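Pleckstrin homology domain-containing family A member 8 (Homo sapiens, PDB 5KDI) binds simple glycosphingolipids through a GLTP-fold domain and probably transfers them between membranes. Local coordinates at residues L104-K115 with L182-L193. The protein carries 2 engineered substitutions. Numbering follows the deposited sequence. Where two conformers were deposited one is given.
Sequences LKFLKGFLTEVK and LSLYLPAMEKQL. With 6S8 ((~{Z})-~{N}-[(~{E},2~{S},3~{R})-1-[(2~{R},3~{R},4~{S},5~{R},6~{R})-6-(hydroxymethyl)-3,4,5-tris(oxidanyl)oxan-2-yl]oxy-3-oxidanyl-octadec-4-en-2-yl]octadec-9-enamide), chain C.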
ATOM      1  N   LEU A 104      -0.500   2.193   2.664  1.00 15.40           N
ATOM      2  CA  LEU A 104      -1.267   2.339   1.409  1.00 15.29           C
ATOM      3  C   LEU A 104      -1.850   3.756   1.288  1.00 14.30           C
ATOM      4  O   LEU A 104      -1.956   4.280   0.157  1.00 17.31           O
ATOM      5  CB  LEU A 104      -2.349   1.284   1.330  1.00 15.79           C
ATOM      6  CG  LEU A 104      -1.908  -0.185   1.139  1.00 16.10           C
ATOM      7  CD1 LEU A 104      -3.138  -1.071   1.164  1.00 20.01           C
ATOM      8  CD2 LEU A 104      -1.165  -0.359  -0.154  1.00 18.04           C
ATOM      9  N   LYS A 105      -2.275   4.363   2.418  1.00 16.24           N
ATOM     10  CA  LYS A 105      -2.797   5.747   2.336  1.00 18.05           C
ATOM     11  C   LYS A 105      -1.673   6.685   1.781  1.00 15.04           C
ATOM     12  O   LYS A 105      -1.939   7.569   0.968  1.00 17.89           O
ATOM     13  CB  LYS A 105      -3.299   6.288   3.661  0.50 20.83           C
ATOM     14  CG  LYS A 105      -4.550   5.618   4.154  0.50 32.10           C
ATOM     15  CD  LYS A 105      -5.833   6.352   3.776  0.50 39.95           C
ATOM     16  CE  LYS A 105      -7.108   5.800   4.466  0.50 31.34           C
ATOM     17  NZ  LYS A 105      -7.074   6.302   5.844  0.50 33.07           N
ATOM     18  N   PHE A 106      -0.432   6.490   2.244  1.00 16.77           N
ATOM     19  CA  PHE A 106       0.733   7.194   1.727  1.00 17.44           C
ATOM     20  C   PHE A 106       0.938   6.949   0.214  1.00 16.73           C
ATOM     21  O   PHE A 106       1.042   7.907  -0.593  1.00 18.32           O
ATOM     22  CB  PHE A 106       1.983   6.890   2.533  1.00 18.24           C
ATOM     23  CG  PHE A 106       3.259   7.415   1.923  1.00 17.94           C
ATOM     24  CD1 PHE A 106       3.510   8.764   1.815  1.00 19.67           C
ATOM     25  CD2 PHE A 106       4.175   6.560   1.407  1.00 28.88           C
ATOM     26  CE1 PHE A 106       4.707   9.244   1.247  1.00 22.36           C
ATOM     27  CE2 PHE A 106       5.346   7.022   0.858  1.00 33.07           C
ATOM     28  CZ  PHE A 106       5.611   8.364   0.755  1.00 28.95           C
ATOM     29  N   LEU A 107       0.926   5.669  -0.189  1.00 15.77           N
ATOM     30  CA  LEU A 107       1.063   5.321  -1.589  1.00 19.76           C
ATOM     31  C   LEU A 107      -0.029   6.010  -2.454  1.00 17.68           C
ATOM     32  O   LEU A 107       0.252   6.551  -3.519  1.00 18.68           O
ATOM     33  CB  LEU A 107       0.960   3.765  -1.715  1.00 17.90           C
ATOM     34  CG  LEU A 107       0.954   3.265  -3.160  1.00 16.95           C
ATOM     35  CD1 LEU A 107       2.279   3.598  -3.904  1.00 19.54           C
ATOM     36  CD2 LEU A 107       0.660   1.774  -3.107  1.00 19.05           C
ATOM     37  N   LYS A 108      -1.269   5.960  -1.976  1.00 15.84           N
ATOM     38  CA  LYS A 108      -2.406   6.561  -2.676  1.00 16.35           C
ATOM     39  C   LYS A 108      -2.141   8.081  -2.856  1.00 17.32           C
ATOM     40  O   LYS A 108      -2.337   8.639  -3.934  1.00 18.94           O
ATOM     41  CB  LYS A 108      -3.723   6.288  -1.985  1.00 16.66           C
ATOM     42  CG  LYS A 108      -4.950   6.558  -2.783  1.00 22.05           C
ATOM     43  CD  LYS A 108      -6.237   6.192  -2.142  1.00 26.11           C
ATOM     44  CE  LYS A 108      -6.608   7.164  -1.076  1.00 28.81           C
ATOM     45  NZ  LYS A 108      -7.208   8.410  -1.684  1.00 36.20           N
ATOM     46  N   GLY A 109      -1.680   8.739  -1.764  1.00 17.91           N
ATOM     47  CA  GLY A 109      -1.425  10.179  -1.804  1.00 21.41           C
ATOM     48  C   GLY A 109      -0.342  10.510  -2.818  1.00 18.04           C
ATOM     49  O   GLY A 109      -0.454  11.463  -3.576  1.00 20.80           O
ATOM     50  N   PHE A 110       0.754   9.757  -2.785  1.00 17.81           N
ATOM     51  CA  PHE A 110       1.870   9.977  -3.665  1.00 16.37           C
ATOM     52  C   PHE A 110       1.448   9.758  -5.140  1.00 17.59           C
ATOM     53  O   PHE A 110       1.718  10.584  -5.992  1.00 19.77           O
ATOM     54  CB  PHE A 110       2.959   8.962  -3.309  1.00 18.08           C
ATOM     55  CG  PHE A 110       4.047   8.850  -4.362  1.00 17.20           C
ATOM     56  CD1 PHE A 110       4.855   9.956  -4.786  1.00 19.95           C
ATOM     57  CD2 PHE A 110       4.291   7.633  -4.974  1.00 20.14           C
ATOM     58  CE1 PHE A 110       5.807   9.799  -5.773  1.00 22.64           C
ATOM     59  CE2 PHE A 110       5.248   7.476  -5.940  1.00 23.33           C
ATOM     60  CZ  PHE A 110       6.028   8.542  -6.348  1.00 22.52           C
ATOM     61  N   LEU A 111       0.731   8.680  -5.416  1.00 18.65           N
ATOM     62  CA  LEU A 111       0.346   8.385  -6.790  1.00 20.13           C
ATOM     63  C   LEU A 111      -0.710   9.349  -7.313  1.00 18.67           C
ATOM     64  O   LEU A 111      -0.734   9.650  -8.505  1.00 21.10           O
ATOM     65  CB  LEU A 111      -0.127   6.946  -6.936  1.00 16.01           C
ATOM     66  CG  LEU A 111       0.918   5.860  -6.767  1.00 18.97           C
ATOM     67  CD1 LEU A 111       0.227   4.477  -6.814  1.00 19.42           C
ATOM     68  CD2 LEU A 111       2.002   5.940  -7.849  1.00 23.02           C
ATOM     69  N   THR A 112      -1.549   9.871  -6.410  1.00 20.37           N
ATOM     70  CA  THR A 112      -2.502  10.943  -6.791  1.00 20.28           C
ATOM     71  C   THR A 112      -1.776  12.198  -7.228  1.00 22.20           C
ATOM     72  O   THR A 112      -2.146  12.776  -8.227  1.00 22.37           O
ATOM     73  CB  THR A 112      -3.529  11.243  -5.655  1.00 19.74           C
ATOM     74  OG1 THR A 112      -4.236  10.033  -5.320  1.00 22.50           O
ATOM     75  CG2 THR A 112      -4.479  12.400  -5.982  1.00 25.60           C
ATOM     76  N   GLU A 113      -0.728  12.617  -6.509  1.00 22.60           N
ATOM     77  CA  GLU A 113       0.081  13.767  -6.939  1.00 23.90           C
ATOM     78  C   GLU A 113       0.631  13.533  -8.341  1.00 23.44           C
ATOM     79  O   GLU A 113       0.575  14.416  -9.197  1.00 26.37           O
ATOM     80  CB  GLU A 113       1.254  14.005  -5.984  1.00 25.64           C
ATOM     81  CG  GLU A 113       0.887  14.596  -4.668  1.00 29.72           C
ATOM     82  CD  GLU A 113       1.099  16.105  -4.570  1.00 41.78           C
ATOM     83  OE1 GLU A 113       1.878  16.740  -5.352  1.00 44.13           O
ATOM     84  OE2 GLU A 113       0.440  16.659  -3.704  1.00 49.32           O
ATOM     85  N   VAL A 114       1.249  12.372  -8.540  1.00 23.83           N
ATOM     86  CA  VAL A 114       1.757  11.986  -9.882  1.00 24.39           C
ATOM     87  C   VAL A 114       0.691  11.988 -10.970  1.00 28.83           C
ATOM     88  O   VAL A 114       0.913  12.541 -12.046  1.00 30.75           O
ATOM     89  CB  VAL A 114       2.508  10.628  -9.880  1.00 24.39           C
ATOM     90  CG1 VAL A 114       2.954  10.320 -11.322  1.00 31.65           C
ATOM     91  CG2 VAL A 114       3.721  10.713  -8.910  1.00 27.96           C
ATOM     92  N   LYS A 115      -0.456  11.405 -10.686  1.00 24.35           N
ATOM     93  CA  LYS A 115      -1.563  11.353 -11.640  1.00 26.79           C
ATOM     94  C   LYS A 115      -2.056  12.749 -12.024  1.00 27.17           C
ATOM     95  O   LYS A 115      -2.492  12.949 -13.149  1.00 33.05           O
ATOM     96  CB  LYS A 115      -2.729  10.567 -11.074  1.00 24.99           C
ATOM     97  CG  LYS A 115      -3.902  10.409 -12.028  1.00 32.59           C
ATOM     98  CD  LYS A 115      -5.133   9.829 -11.428  1.00 34.80           C
ATOM     99  CE  LYS A 115      -6.372  10.022 -12.315  1.00 51.16           C
ATOM    100  NZ  LYS A 115      -6.123  10.285 -13.760  1.00 55.44           N
ATOM    101  N   LEU A 182      -4.218   4.366 -13.376  1.00 19.61           N
ATOM    102  CA  LEU A 182      -4.334   5.030 -12.063  1.00 18.59           C
ATOM    103  C   LEU A 182      -5.725   5.497 -11.754  1.00 19.18           C
ATOM    104  O   LEU A 182      -6.148   5.494 -10.571  1.00 18.13           O
ATOM    105  CB  LEU A 182      -3.338   6.187 -11.925  1.00 18.21           C
ATOM    106  CG  LEU A 182      -1.871   5.782 -11.730  1.00 20.01           C
ATOM    107  CD1 LEU A 182      -0.956   7.002 -11.799  1.00 25.35           C
ATOM    108  CD2 LEU A 182      -1.710   4.885 -10.497  1.00 20.41           C
ATOM    109  N   SER A 183      -6.492   5.851 -12.786  1.00 19.08           N
ATOM    110  CA  SER A 183      -7.902   6.257 -12.588  1.00 19.34           C
ATOM    111  C   SER A 183      -8.814   5.137 -12.127  1.00 18.19           C
ATOM    112  O   SER A 183      -9.910   5.401 -11.616  1.00 20.72           O
ATOM    113  CB  SER A 183      -8.442   6.874 -13.873  0.60 18.58           C
ATOM    114  OG  SER A 183      -7.855   8.096 -14.115  0.60 23.54           O
ATOM    115  N   LEU A 184      -8.360   3.878 -12.265  1.00 17.00           N
ATOM    116  CA  LEU A 184      -9.029   2.726 -11.655  1.00 17.34           C
ATOM    117  C   LEU A 184      -8.349   2.317 -10.316  1.00 17.49           C
ATOM    118  O   LEU A 184      -9.041   2.053  -9.342  1.00 16.37           O
ATOM    119  CB  LEU A 184      -8.934   1.529 -12.631  1.00 16.45           C
ATOM    120  CG  LEU A 184      -9.797   1.639 -13.863  1.00 19.62           C
ATOM    121  CD1 LEU A 184      -9.329   0.578 -14.860  1.00 23.87           C
ATOM    122  CD2 LEU A 184     -11.271   1.487 -13.447  1.00 20.37           C
ATOM    123  N   TYR A 185      -7.020   2.268 -10.334  1.00 16.78           N
ATOM    124  CA  TYR A 185      -6.230   1.808  -9.186  1.00 16.33           C
ATOM    125  C   TYR A 185      -6.510   2.607  -7.914  1.00 16.77           C
ATOM    126  O   TYR A 185      -6.786   2.072  -6.840  1.00 17.02           O
ATOM    127  CB  TYR A 185      -4.744   1.878  -9.548  1.00 17.12           C
ATOM    128  CG  TYR A 185      -3.748   1.272  -8.593  1.00 17.75           C
ATOM    129  CD1 TYR A 185      -3.387  -0.075  -8.670  1.00 18.60           C
ATOM    130  CD2 TYR A 185      -3.110   2.053  -7.661  1.00 18.37           C
ATOM    131  CE1 TYR A 185      -2.383  -0.590  -7.849  1.00 17.18           C
ATOM    132  CE2 TYR A 185      -2.118   1.563  -6.873  1.00 18.80           C
ATOM    133  CZ  TYR A 185      -1.781   0.249  -6.939  1.00 19.11           C
ATOM    134  OH  TYR A 185      -0.740  -0.181  -6.138  1.00 21.55           O
ATOM    135  N   LEU A 186      -6.500   3.922  -8.059  1.00 16.18           N
ATOM    136  CA  LEU A 186      -6.643   4.812  -6.911  1.00 16.62           C
ATOM    137  C   LEU A 186      -8.030   4.806  -6.259  1.00 15.39           C
ATOM    138  O   LEU A 186      -8.120   4.615  -5.071  1.00 16.47           O
ATOM    139  CB  LEU A 186      -6.116   6.186  -7.227  1.00 16.12           C
ATOM    140  CG  LEU A 186      -4.649   6.274  -7.655  1.00 18.17           C
ATOM    141  CD1 LEU A 186      -4.357   7.673  -8.155  1.00 22.08           C
ATOM    142  CD2 LEU A 186      -3.658   5.861  -6.560  1.00 19.45           C
ATOM    143  N   PRO A 187      -9.132   4.958  -7.027  1.00 15.52           N
ATOM    144  CA  PRO A 187     -10.440   4.905  -6.362  1.00 16.06           C
ATOM    145  C   PRO A 187     -10.743   3.541  -5.808  1.00 15.75           C
ATOM    146  O   PRO A 187     -11.457   3.407  -4.787  1.00 16.90           O
ATOM    147  CB  PRO A 187     -11.412   5.301  -7.424  1.00 16.72           C
ATOM    148  CG  PRO A 187     -10.735   5.142  -8.674  1.00 21.88           C
ATOM    149  CD  PRO A 187      -9.256   5.345  -8.448  1.00 18.91           C
ATOM    150  N   ALA A 188     -10.235   2.482  -6.450  1.00 16.39           N
ATOM    151  CA  ALA A 188     -10.445   1.124  -5.898  1.00 16.57           C
ATOM    152  C   ALA A 188      -9.735   1.008  -4.558  1.00 16.78           C
ATOM    153  O   ALA A 188     -10.314   0.524  -3.601  1.00 16.10           O
ATOM    154  CB  ALA A 188      -9.916   0.043  -6.873  1.00 18.13           C
ATOM    155  N   MET A 189      -8.500   1.473  -4.482  1.00 15.89           N
ATOM    156  CA  MET A 189      -7.758   1.476  -3.230  1.00 15.74           C
ATOM    157  C   MET A 189      -8.486   2.298  -2.161  1.00 15.79           C
ATOM    158  O   MET A 189      -8.661   1.875  -1.002  1.00 18.77           O
ATOM    159  CB  MET A 189      -6.309   1.941  -3.399  0.60 15.24           C
ATOM    160  CG  MET A 189      -5.472   1.480  -2.241  0.60 15.13           C
ATOM    161  SD  MET A 189      -3.998   2.508  -2.056  0.60 18.20           S
ATOM    162  CE  MET A 189      -3.395   2.598  -3.714  0.60 12.95           C
ATOM    163  N   GLU A 190      -8.936   3.496  -2.561  1.00 17.55           N
ATOM    164  CA  GLU A 190      -9.670   4.399  -1.628  1.00 18.81           C
ATOM    165  C   GLU A 190     -10.871   3.650  -1.035  1.00 17.06           C
ATOM    166  O   GLU A 190     -11.175   3.797   0.156  1.00 18.11           O
ATOM    167  CB  GLU A 190     -10.119   5.649  -2.358  0.60 20.06           C
ATOM    168  CG  GLU A 190     -10.781   6.765  -1.565  0.60 24.44           C
ATOM    169  CD  GLU A 190     -11.204   8.010  -2.412  0.60 40.63           C
ATOM    170  OE1 GLU A 190     -11.111   7.999  -3.665  0.60 42.14           O
ATOM    171  OE2 GLU A 190     -11.664   9.025  -1.827  0.60 44.07           O
ATOM    172  N   LYS A 191     -11.630   2.953  -1.891  1.00 15.90           N
ATOM    173  CA  LYS A 191     -12.819   2.263  -1.430  1.00 16.73           C
ATOM    174  C   LYS A 191     -12.468   1.230  -0.329  1.00 18.97           C
ATOM    175  O   LYS A 191     -13.134   1.145   0.714  1.00 18.38           O
ATOM    176  CB  LYS A 191     -13.541   1.575  -2.596  0.50 19.00           C
ATOM    177  CG  LYS A 191     -14.736   0.759  -2.188  0.50 19.89           C
ATOM    178  CD  LYS A 191     -15.368   0.115  -3.415  0.50 23.31           C
ATOM    179  CE  LYS A 191     -16.682  -0.551  -3.056  0.50 28.84           C
ATOM    180  NZ  LYS A 191     -17.866   0.362  -3.056  0.50 37.77           N
ATOM    181  N   GLN A 192     -11.438   0.444  -0.601  1.00 15.22           N
ATOM    182  CA  GLN A 192     -11.004  -0.567   0.347  1.00 15.60           C
ATOM    183  C   GLN A 192     -10.447   0.047   1.622  1.00 15.41           C
ATOM    184  O   GLN A 192     -10.763  -0.425   2.737  1.00 15.88           O
ATOM    185  CB  GLN A 192     -10.023  -1.518  -0.312  1.00 15.40           C
ATOM    186  CG  GLN A 192     -10.679  -2.303  -1.451  1.00 17.13           C
ATOM    187  CD  GLN A 192      -9.728  -3.034  -2.331  1.00 22.27           C
ATOM    188  OE1 GLN A 192      -8.677  -3.523  -1.840  1.00 28.77           O
ATOM    189  NE2 GLN A 192     -10.090  -3.168  -3.660  1.00 22.55           N
ATOM    190  N   LEU A 193      -9.679   1.113   1.467  1.00 16.32           N
ATOM    191  CA  LEU A 193      -9.114   1.769   2.682  1.00 17.41           C
ATOM    192  C   LEU A 193     -10.251   2.369   3.556  1.00 16.08           C
ATOM    193  O   LEU A 193     -10.149   2.380   4.765  1.00 17.44           O
ATOM    194  CB  LEU A 193      -8.129   2.827   2.325  1.00 16.83           C
ATOM    195  CG  LEU A 193      -6.867   2.304   1.728  1.00 16.65           C
ATOM    196  CD1 LEU A 193      -5.958   3.455   1.187  1.00 22.47           C
ATOM    197  CD2 LEU A 193      -6.074   1.483   2.716  1.00 22.43           C
TER
HETATM  198  C1  6S8 C 601       6.365   1.072  11.817  1.00 21.28           C
HETATM  199  C2  6S8 C 601       6.867   1.896  10.653  1.00 21.46           C
HETATM  200  N2  6S8 C 601       6.138   1.506   9.455  1.00 20.64           N
HETATM  201  C3  6S8 C 601       8.390   1.644  10.455  1.00 25.68           C
HETATM  202  O3  6S8 C 601       9.033   1.980  11.702  1.00 30.41           O
HETATM  203  C4  6S8 C 601       8.901   2.481   9.341  1.00 23.94           C
HETATM  204  C5  6S8 C 601       9.450   1.923   8.260  1.00 29.02           C
HETATM  205  C6  6S8 C 601      10.018   2.658   7.077  1.00 32.02           C
HETATM  206  C7  6S8 C 601       9.882   4.159   7.042  1.00 37.44           C
HETATM  207  C8  6S8 C 601      10.956   4.586   6.081  1.00 44.50           C
HETATM  208  C9  6S8 C 601      10.494   5.839   5.432  1.00 45.28           C
HETATM  209  C10 6S8 C 601       9.503   5.492   4.353  1.00 38.89           C
HETATM  210  C11 6S8 C 601      10.045   5.892   2.967  1.00 40.96           C
HETATM  211  C12 6S8 C 601       8.869   6.135   2.038  1.00 45.28           C
HETATM  212  C13 6S8 C 601       8.916   5.406   0.702  1.00 53.47           C
HETATM  213  C14 6S8 C 601       9.846   6.001  -0.342  1.00 40.01           C
HETATM  214  C15 6S8 C 601       9.291   5.818  -1.763  1.00 45.66           C
HETATM  215  C16 6S8 C 601      10.223   5.267  -2.828  1.00 44.08           C
HETATM  216  C17 6S8 C 601      10.430   6.064  -4.125  1.00 44.44           C
HETATM  217  C18 6S8 C 601       9.226   6.199  -5.046  1.00 40.06           C
HETATM  218  C1A 6S8 C 601       5.563  -1.159  12.228  1.00 21.49           C
HETATM  219  O1A 6S8 C 601       6.516  -0.330  11.598  1.00 23.08           O
HETATM  220  C2A 6S8 C 601       5.464  -2.466  11.491  1.00 21.92           C
HETATM  221  O2A 6S8 C 601       5.014  -2.193  10.150  1.00 20.65           O
HETATM  222  C3A 6S8 C 601       4.594  -3.474  12.238  1.00 21.93           C
HETATM  223  O3A 6S8 C 601       4.661  -4.722  11.585  1.00 24.16           O
HETATM  224  C4A 6S8 C 601       5.060  -3.577  13.677  1.00 25.23           C
HETATM  225  O4A 6S8 C 601       6.275  -4.318  13.771  1.00 32.55           O
HETATM  226  O5A 6S8 C 601       5.943  -0.947  16.214  1.00 44.65           O
HETATM  227  C5M 6S8 C 601       5.151  -2.196  14.300  1.00 25.43           C
HETATM  228  C6A 6S8 C 601       5.648  -2.270  15.720  1.00 32.81           C
HETATM  229  O6A 6S8 C 601       6.054  -1.397  13.530  1.00 24.30           O
HETATM  230  CAA 6S8 C 601       5.471   2.367   8.702  1.00 21.73           C
HETATM  231  OAA 6S8 C 601       5.306   3.555   8.968  1.00 26.78           O
HETATM  232  CAB 6S8 C 601       4.848   1.754   7.484  1.00 26.44           C
HETATM  233  CAC 6S8 C 601       6.063   1.921   6.523  1.00 29.31           C
HETATM  234  CAD 6S8 C 601       5.620   2.595   5.298  1.00 44.47           C
HETATM  235  CAE 6S8 C 601       5.850   1.613   4.185  1.00 36.54           C
HETATM  236  CAF 6S8 C 601       5.381   2.323   2.924  1.00 30.30           C
HETATM  237  CAG 6S8 C 601       4.465   1.405   2.094  1.00 42.56           C
HETATM  238  CAH 6S8 C 601       4.728   1.578   0.594  1.00 49.00           C
HETATM  239  CAI 6S8 C 601       4.253   2.951   0.220  1.00 38.14           C
HETATM  240  CAJ 6S8 C 601       4.883   3.747  -0.648  1.00 43.39           C
HETATM  241  CAK 6S8 C 601       6.121   3.387  -1.405  1.00 54.93           C
HETATM  242  CAL 6S8 C 601       6.012   4.362  -2.584  1.00 57.10           C
HETATM  243  CAM 6S8 C 601       6.795   3.953  -3.814  1.00 65.89           C
HETATM  244  CAN 6S8 C 601       6.340   2.610  -4.304  1.00 50.60           C
HETATM  245  CAO 6S8 C 601       6.557   2.513  -5.797  1.00 40.09           C
HETATM  246  CAP 6S8 C 601       5.341   2.912  -6.586  1.00 45.18           C
HETATM  247  CAQ 6S8 C 601       4.987   1.881  -7.610  1.00 48.69           C
HETATM  248  CAR 6S8 C 601       3.514   1.856  -7.709  1.00 41.99           C
HETATM  249  O   HOH W   1      -8.506   8.161  -4.139  1.00 52.26           O
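Leu104 sets CB against both the Met189 sulfur and Leu193 CD2, each 4.0 Å away. Lys105 lays its aliphatic chain along Leu193, with CE 3.8 Å from Leu193 CB. Its NZ forms a salt bridge with Asp197. Leu107 divides its two methyls between the lipid and the second helix. CD1 touches the acyl chain, so the seam backs the glycolipid pocket. Leu107 CD2 reaches Tyr185 OH at 3.9 Å and the methyl of Met189. Lys108 is a knob in a hole made by Leu186, Met189, Glu190 and Leu193. With CG anti to the backbone N (chi1 -165°), Lys108 CD rests 3.8 Å from Leu186 O. Bends at chi3 and chi4 bring NZ beside Glu190. The charges form no salt bridge, and a water links them weakly in the Glu190 conformer given. Leu111 packs CB on Leu186 CD2 at 3.7 Å and CD1 on Tyr185 CE2. Leu186 is the reciprocal knob, seated among Lys108, Leu111, Thr112 and Lys115. Thr112 turns its hydroxyl back onto Lys108 O, above the carbonyl plane, and OG1 still touches Leu186 CD1. Lys115 passes over Leu182, and its NZ donates to Ser183 OG at 2.8 Å in the serine conformer given, a bond sharply bent at NZ. Gln179 holds both of these polar ends. Apolar contacts thus join two roughly antiparallel helices of the GLTP fold, while the lysines lay methylenes on leucines and carry their ammonium groups to polar partners at the margin.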